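PDB 3EUO: type III Pentaketide Synthase from Neurospora crassa, which probably builds pentaketides by successive decarboxylative condensation of malonyl-CoA units onto an acyl-CoA starter, as a type III polyketide synthase of the chalcone synthase family. Local coordinates for residues A[225-230]-A[279-284]; A[19-24]-A[55-60]. All coordinates share one frame; numbering follows the deposited sequence.

Contact 1: residues A[225-230]-A[279-284]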
ATOM      1  N   ASP A 225      -4.688 -25.472   2.376  1.00 17.49           N
ATOM      2  CA  ASP A 225      -4.410 -25.205   0.965  1.00 17.35           C
ATOM      3  C   ASP A 225      -5.340 -24.087   0.494  1.00 16.73           C
ATOM      4  O   ASP A 225      -6.524 -24.080   0.830  1.00 16.72           O
ATOM      5  CB  ASP A 225      -4.634 -26.457   0.121  1.00 17.91           C
ATOM      6  CG  ASP A 225      -3.708 -27.594   0.502  1.00 20.42           C
ATOM      7  OD1 ASP A 225      -2.477 -27.387   0.517  1.00 23.87           O
ATOM      8  OD2 ASP A 225      -4.213 -28.697   0.784  1.00 23.79           O
ATOM      9  N   LEU A 226      -4.804 -23.130  -0.261  1.00 16.26           N
ATOM     10  CA  LEU A 226      -5.623 -22.032  -0.777  1.00 15.75           C
ATOM     11  C   LEU A 226      -6.099 -22.400  -2.182  1.00 15.82           C
ATOM     12  O   LEU A 226      -5.290 -22.540  -3.094  1.00 16.10           O
ATOM     13  CB  LEU A 226      -4.837 -20.712  -0.773  1.00 15.46           C
ATOM     14  CG  LEU A 226      -5.490 -19.460  -1.371  1.00 15.22           C
ATOM     15  CD1 LEU A 226      -6.864 -19.166  -0.768  1.00 13.40           C
ATOM     16  CD2 LEU A 226      -4.557 -18.257  -1.214  1.00 15.16           C
ATOM     17  N   LEU A 227      -7.411 -22.564  -2.346  1.00 15.74           N
ATOM     18  CA  LEU A 227      -7.952 -23.110  -3.596  1.00 15.81           C
ATOM     19  C   LEU A 227      -8.486 -22.056  -4.548  1.00 15.63           C
ATOM     20  O   LEU A 227      -8.451 -22.227  -5.767  1.00 15.16           O
ATOM     21  CB  LEU A 227      -9.049 -24.140  -3.307  1.00 15.98           C
ATOM     22  CG  LEU A 227      -8.659 -25.349  -2.447  1.00 17.42           C
ATOM     23  CD1 LEU A 227      -9.861 -26.273  -2.264  1.00 18.23           C
ATOM     24  CD2 LEU A 227      -7.475 -26.103  -3.033  1.00 17.79           C
ATOM     25  N   GLY A 228      -9.011 -20.976  -3.993  1.00 15.00           N
ATOM     26  CA  GLY A 228      -9.605 -19.946  -4.819  1.00 14.89           C
ATOM     27  C   GLY A 228     -10.020 -18.754  -3.999  1.00 15.13           C
ATOM     28  O   GLY A 228      -9.966 -18.777  -2.763  1.00 14.95           O
ATOM     29  N   TRP A 229     -10.440 -17.711  -4.698  1.00 15.06           N
ATOM     30  CA  TRP A 229     -10.761 -16.451  -4.054  1.00 15.32           C
ATOM     31  C   TRP A 229     -11.679 -15.636  -4.932  1.00 15.60           C
ATOM     32  O   TRP A 229     -11.694 -15.804  -6.160  1.00 15.84           O
ATOM     33  CB  TRP A 229      -9.482 -15.660  -3.734  1.00 15.23           C
ATOM     34  CG  TRP A 229      -8.533 -15.554  -4.890  1.00 14.91           C
ATOM     35  CD1 TRP A 229      -8.539 -14.609  -5.866  1.00 15.43           C
ATOM     36  CD2 TRP A 229      -7.437 -16.431  -5.182  1.00 14.63           C
ATOM     37  NE1 TRP A 229      -7.509 -14.832  -6.753  1.00 15.21           N
ATOM     38  CE2 TRP A 229      -6.818 -15.948  -6.357  1.00 14.83           C
ATOM     39  CE3 TRP A 229      -6.920 -17.581  -4.566  1.00 14.39           C
ATOM     40  CZ2 TRP A 229      -5.708 -16.579  -6.939  1.00 15.22           C
ATOM     41  CZ3 TRP A 229      -5.812 -18.210  -5.142  1.00 14.88           C
ATOM     42  CH2 TRP A 229      -5.223 -17.705  -6.319  1.00 15.55           C
ATOM     43  N   GLU A 230     -12.461 -14.775  -4.285  1.00 15.67           N
ATOM     44  CA  GLU A 230     -13.310 -13.800  -4.955  1.00 16.48           C
ATOM     45  C   GLU A 230     -13.132 -12.444  -4.297  1.00 16.51           C
ATOM     46  O   GLU A 230     -12.986 -12.351  -3.077  1.00 16.26           O
ATOM     47  CB  GLU A 230     -14.792 -14.198  -4.869  1.00 16.82           C
ATOM     48  CG  GLU A 230     -15.177 -15.421  -5.674  1.00 18.90           C
ATOM     49  CD  GLU A 230     -15.033 -15.249  -7.176  1.00 22.05           C
ATOM     50  OE1 GLU A 230     -15.387 -14.171  -7.699  1.00 23.26           O
ATOM     51  OE2 GLU A 230     -14.563 -16.205  -7.832  1.00 23.74           O
ATOM     52  N   ASP A 279     -16.148 -28.245  -9.115  1.00 26.79           N
ATOM     53  CA  ASP A 279     -15.652 -29.513  -9.656  1.00 27.48           C
ATOM     54  C   ASP A 279     -14.507 -30.102  -8.821  1.00 27.52           C
ATOM     55  O   ASP A 279     -14.270 -31.312  -8.849  1.00 27.97           O
ATOM     56  CB  ASP A 279     -15.224 -29.348 -11.120  1.00 27.56           C
ATOM     57  CG  ASP A 279     -16.395 -29.011 -12.047  1.00 29.04           C
ATOM     58  OD1 ASP A 279     -17.568 -29.233 -11.667  1.00 30.32           O
ATOM     59  OD2 ASP A 279     -16.136 -28.519 -13.170  1.00 30.39           O
ATOM     60  N   GLN A 280     -13.807 -29.247  -8.080  1.00 27.34           N
ATOM     61  CA  GLN A 280     -12.723 -29.684  -7.198  1.00 27.43           C
ATOM     62  C   GLN A 280     -13.245 -30.204  -5.857  1.00 27.13           C
ATOM     63  O   GLN A 280     -12.521 -30.886  -5.127  1.00 27.32           O
ATOM     64  CB  GLN A 280     -11.733 -28.538  -6.946  1.00 27.24           C
ATOM     65  CG  GLN A 280     -11.069 -27.992  -8.196  1.00 28.17           C
ATOM     66  CD  GLN A 280     -10.338 -26.684  -7.950  1.00 28.19           C
ATOM     67  OE1 GLN A 280      -9.593 -26.543  -6.971  1.00 28.13           O
ATOM     68  NE2 GLN A 280     -10.545 -25.717  -8.842  1.00 29.03           N
ATOM     69  N   LEU A 281     -14.496 -29.877  -5.537  1.00 26.52           N
ATOM     70  CA  LEU A 281     -15.072 -30.213  -4.234  1.00 26.28           C
ATOM     71  C   LEU A 281     -15.919 -31.488  -4.264  1.00 25.75           C
ATOM     72  O   LEU A 281     -16.654 -31.718  -5.227  1.00 25.55           O
ATOM     73  CB  LEU A 281     -15.909 -29.046  -3.692  1.00 26.17           C
ATOM     74  CG  LEU A 281     -15.273 -27.655  -3.569  1.00 27.61           C
ATOM     75  CD1 LEU A 281     -16.166 -26.756  -2.750  1.00 27.49           C
ATOM     76  CD2 LEU A 281     -13.870 -27.699  -2.959  1.00 28.18           C
ATOM     77  N   PRO A 282     -15.813 -32.318  -3.207  1.00 25.74           N
ATOM     78  CA  PRO A 282     -16.642 -33.517  -3.029  1.00 25.61           C
ATOM     79  C   PRO A 282     -18.126 -33.181  -2.875  1.00 25.52           C
ATOM     80  O   PRO A 282     -18.478 -32.017  -2.665  1.00 25.20           O
ATOM     81  CB  PRO A 282     -16.119 -34.115  -1.716  1.00 25.72           C
ATOM     82  CG  PRO A 282     -14.782 -33.543  -1.531  1.00 25.78           C
ATOM     83  CD  PRO A 282     -14.855 -32.163  -2.099  1.00 25.52           C
ATOM     84  N   SER A 283     -18.980 -34.204  -2.962  1.00 25.34           N
ATOM     85  CA  SER A 283     -20.429 -34.029  -2.844  1.00 25.43           C
ATOM     86  C   SER A 283     -20.866 -33.493  -1.486  1.00 25.23           C
ATOM     87  O   SER A 283     -21.891 -32.822  -1.380  1.00 25.35           O
ATOM     88  CB  SER A 283     -21.172 -35.336  -3.156  1.00 25.47           C
ATOM     89  OG  SER A 283     -20.694 -36.414  -2.376  1.00 26.52           O
ATOM     90  N   SER A 284     -20.086 -33.794  -0.452  1.00 25.23           N
ATOM     91  CA  SER A 284     -20.405 -33.362   0.911  1.00 25.20           C
ATOM     92  C   SER A 284     -20.089 -31.883   1.180  1.00 24.80           C
ATOM     93  O   SER A 284     -20.339 -31.377   2.278  1.00 24.30           O
ATOM     94  CB  SER A 284     -19.716 -34.271   1.933  1.00 25.28           C
ATOM     95  OG  SER A 284     -18.345 -34.439   1.623  1.00 27.22           O
TER
HETATM   96  O   HOH W   1      -7.730 -24.586  -6.772  1.00 17.58           O
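Gln280 brings its flat carboxamide to Leu227 oxygen end first: OE1 is the touching atom, 4.4 Å from Leu227 CB, which stands well out of the amide plane and beyond the oxygen. Neither amide face stacks on the strand. No direct hydrogen bond joins the segments; a water does so, donating to Gln280 OE1 at 2.7 Å and to Leu227 O, also at 2.7 Å. The two acceptors subtend about 119° at the water oxygen, so each can take one of its hydrogens. The bridged carbonyl belongs to an irregular point of strand 224-233. Leu227 has a near-helical psi of -32°, and both Leu227 and Gly228 make backbone bonds to Met375 of the antiparallel strand 370-378, consistent with a classic beta bulge in the central sheet of the thiolase-like fold. Apart from the water bridge, the apolar contact is light: Leu227 CD1, anti to CA, meets Leu281 CD2 at 4.3 Å, methyl against methyl. Tyr359 touches both leucines, while Leu277 and Leu274 of helix 258-277 pack on Leu227 and Leu281 respectively.

Contact 2: residues A[19-24]-A[55-60]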
ATOM      1  N   PRO A  19     -15.531  -3.207  28.976  1.00 17.87           N
ATOM      2  CA  PRO A  19     -16.297  -2.050  28.514  1.00 18.06           C
ATOM      3  C   PRO A  19     -16.118  -0.806  29.377  1.00 18.25           C
ATOM      4  O   PRO A  19     -16.391   0.295  28.898  1.00 18.55           O
ATOM      5  CB  PRO A  19     -17.755  -2.531  28.578  1.00 18.34           C
ATOM      6  CG  PRO A  19     -17.740  -3.710  29.476  1.00 18.14           C
ATOM      7  CD  PRO A  19     -16.405  -4.353  29.285  1.00 18.00           C
ATOM      8  N   ASP A  20     -15.654  -0.979  30.620  1.00 18.16           N
ATOM      9  CA  ASP A  20     -15.442   0.155  31.529  1.00 18.65           C
ATOM     10  C   ASP A  20     -14.256   1.052  31.151  1.00 18.02           C
ATOM     11  O   ASP A  20     -14.175   2.184  31.618  1.00 17.93           O
ATOM     12  CB  ASP A  20     -15.341  -0.296  32.997  1.00 19.51           C
ATOM     13  CG  ASP A  20     -14.075  -1.097  33.297  1.00 21.97           C
ATOM     14  OD1 ASP A  20     -13.641  -1.907  32.448  1.00 25.87           O
ATOM     15  OD2 ASP A  20     -13.523  -0.929  34.409  1.00 26.74           O
ATOM     16  N   ALA A  21     -13.352   0.553  30.307  1.00 16.83           N
ATOM     17  CA  ALA A  21     -12.180   1.325  29.881  1.00 16.05           C
ATOM     18  C   ALA A  21     -12.572   2.653  29.221  1.00 15.77           C
ATOM     19  O   ALA A  21     -12.069   3.717  29.595  1.00 15.39           O
ATOM     20  CB  ALA A  21     -11.304   0.502  28.933  1.00 15.81           C
ATOM     21  N   ILE A  22     -13.473   2.594  28.242  1.00 15.38           N
ATOM     22  CA  ILE A  22     -13.891   3.825  27.574  1.00 15.22           C
ATOM     23  C   ILE A  22     -14.793   4.680  28.471  1.00 15.25           C
ATOM     24  O   ILE A  22     -14.814   5.900  28.321  1.00 15.21           O
ATOM     25  CB  ILE A  22     -14.506   3.612  26.161  1.00 15.24           C
ATOM     26  CG1 ILE A  22     -15.834   2.859  26.229  1.00 15.51           C
ATOM     27  CG2 ILE A  22     -13.501   2.923  25.213  1.00 15.40           C
ATOM     28  CD1 ILE A  22     -16.639   2.967  24.931  1.00 15.45           C
ATOM     29  N   ASP A  23     -15.512   4.045  29.404  1.00 15.15           N
ATOM     30  CA  ASP A  23     -16.242   4.775  30.458  1.00 15.81           C
ATOM     31  C   ASP A  23     -15.267   5.658  31.240  1.00 15.78           C
ATOM     32  O   ASP A  23     -15.513   6.854  31.432  1.00 16.07           O
ATOM     33  CB  ASP A  23     -16.952   3.818  31.422  1.00 15.90           C
ATOM     34  CG  ASP A  23     -18.180   3.153  30.811  1.00 17.70           C
ATOM     35  OD1 ASP A  23     -18.568   3.514  29.680  1.00 20.78           O
ATOM     36  OD2 ASP A  23     -18.759   2.264  31.471  1.00 18.71           O
ATOM     37  N   ILE A  24     -14.156   5.061  31.669  1.00 15.42           N
ATOM     38  CA  ILE A  24     -13.126   5.774  32.425  1.00 15.67           C
ATOM     39  C   ILE A  24     -12.580   6.976  31.655  1.00 15.42           C
ATOM     40  O   ILE A  24     -12.515   8.095  32.185  1.00 15.49           O
ATOM     41  CB  ILE A  24     -11.945   4.834  32.833  1.00 16.22           C
ATOM     42  CG1 ILE A  24     -12.425   3.666  33.712  1.00 16.63           C
ATOM     43  CG2 ILE A  24     -10.830   5.623  33.502  1.00 16.09           C
ATOM     44  CD1 ILE A  24     -13.149   4.073  34.975  1.00 21.10           C
ATOM     45  N   GLY A  55      -2.214  -0.763  25.545  1.00 15.83           N
ATOM     46  CA  GLY A  55      -2.169  -0.089  26.845  1.00 16.76           C
ATOM     47  C   GLY A  55      -3.440  -0.210  27.665  1.00 17.46           C
ATOM     48  O   GLY A  55      -4.457  -0.740  27.210  1.00 17.37           O
ATOM     49  N   ASN A  56      -3.372   0.278  28.898  1.00 18.31           N
ATOM     50  CA  ASN A  56      -4.558   0.413  29.720  1.00 18.68           C
ATOM     51  C   ASN A  56      -4.984   1.886  29.744  1.00 18.74           C
ATOM     52  O   ASN A  56      -4.269   2.738  29.215  1.00 18.63           O
ATOM     53  CB  ASN A  56      -4.317  -0.165  31.126  1.00 19.28           C
ATOM     54  CG  ASN A  56      -3.253   0.583  31.903  1.00 19.77           C
ATOM     55  OD1 ASN A  56      -3.030   1.778  31.699  1.00 20.00           O
ATOM     56  ND2 ASN A  56      -2.593  -0.123  32.819  1.00 21.28           N
ATOM     57  N   PRO A  57      -6.152   2.198  30.337  1.00 18.91           N
ATOM     58  CA  PRO A  57      -6.608   3.595  30.352  1.00 19.35           C
ATOM     59  C   PRO A  57      -5.658   4.633  30.989  1.00 19.50           C
ATOM     60  O   PRO A  57      -5.934   5.826  30.909  1.00 19.89           O
ATOM     61  CB  PRO A  57      -7.930   3.516  31.124  1.00 19.42           C
ATOM     62  CG  PRO A  57      -8.405   2.115  30.899  1.00 19.30           C
ATOM     63  CD  PRO A  57      -7.141   1.307  30.974  1.00 18.95           C
ATOM     64  N   ASP A  58      -4.554   4.196  31.591  1.00 19.75           N
ATOM     65  CA  ASP A  58      -3.569   5.138  32.142  1.00 20.16           C
ATOM     66  C   ASP A  58      -2.381   5.390  31.218  1.00 19.83           C
ATOM     67  O   ASP A  58      -1.446   6.106  31.590  1.00 19.70           O
ATOM     68  CB  ASP A  58      -3.079   4.692  33.524  1.00 20.59           C
ATOM     69  CG  ASP A  58      -4.154   4.788  34.580  1.00 22.89           C
ATOM     70  OD1 ASP A  58      -4.864   5.822  34.628  1.00 26.05           O
ATOM     71  OD2 ASP A  58      -4.289   3.827  35.367  1.00 27.10           O
ATOM     72  N   HIS A  59      -2.409   4.816  30.014  1.00 19.24           N
ATOM     73  CA  HIS A  59      -1.317   5.019  29.070  1.00 18.94           C
ATOM     74  C   HIS A  59      -1.108   6.514  28.818  1.00 18.84           C
ATOM     75  O   HIS A  59      -2.079   7.245  28.619  1.00 18.94           O
ATOM     76  CB  HIS A  59      -1.584   4.294  27.748  1.00 18.99           C
ATOM     77  CG  HIS A  59      -0.356   4.117  26.910  1.00 18.66           C
ATOM     78  ND1 HIS A  59       0.172   5.132  26.142  1.00 19.79           N
ATOM     79  CD2 HIS A  59       0.467   3.055  26.749  1.00 17.91           C
ATOM     80  CE1 HIS A  59       1.260   4.698  25.528  1.00 18.99           C
ATOM     81  NE2 HIS A  59       1.463   3.441  25.884  1.00 18.45           N
ATOM     82  N   PRO A  60       0.157   6.982  28.842  1.00 18.76           N
ATOM     83  CA  PRO A  60       0.412   8.418  28.664  1.00 18.67           C
ATOM     84  C   PRO A  60      -0.122   8.998  27.357  1.00 18.20           C
ATOM     85  O   PRO A  60      -0.549  10.152  27.335  1.00 18.26           O
ATOM     86  CB  PRO A  60       1.941   8.517  28.692  1.00 18.62           C
ATOM     87  CG  PRO A  60       2.390   7.304  29.405  1.00 19.56           C
ATOM     88  CD  PRO A  60       1.405   6.228  29.067  1.00 19.13           C
TER
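With chi1 at -60°, Ile24 sets CG2 anti to its backbone N and extends this branch to Pro57, while the next torsion folds CD1 away from the proline. The closer contact is made one helical turn earlier: Ala21 CB lies 3.9 Å from Pro57 CG, and the same CG is 4.0 Å from Ala21 CA. Pro57 therefore presents the CB-CG edge of its ring, CG against Ala21 and CB 4.3 Å from Ile24 CG2. The i, i+3 spacing of the two helical residues places them on one side of helix 20-29, where Pro57 rests against both, and the CA atoms of Ala21 and Pro57 come within 6.0 Å. Leu17, in the strand preceding the helix, also packs on Pro57. No hydrogen bond crosses between the segments; the polar bonds shape the loop itself. Asn56 OD1 accepts from Asp58 N at 2.9 Å, the donor tilted 33° from the carbonyl plane, while Asn56 O accepts from His59 N at 2.9 Å. Both bonds bridge across Pro57 and probably help to set the direction of its ring. Arg28, further along the helix, adds a weak hydrogen bond to Pro57 O and a long, weak ion pair with Asp58. The arrangement is that of an Asx turn superposed on a type I beta turn, with proline as the second residue, packed by that proline against a helix.

Overall arrangement
Contact 2 closes before contact 1 opens, so the two follow in series along the chain. Their centres are about 44 Å apart, their nearest atoms about 32 Å, and they lie on opposite sides of the chain's centre; they share no helix or strand. Contact 1 ties the central nine-stranded sheet, through strand 224-233, to the loop after helix 258-277, within the C-terminal family region. Contact 2 joins helix 20-29 to the loop following strand 51-53, whose partner in a separate two-stranded sheet is strand 15-17. Residues of strand 224-233 also meet the second subunit, whereas neither segment of contact 2 touches another chain, so only contact 1 has segment residues reaching the dimer partner.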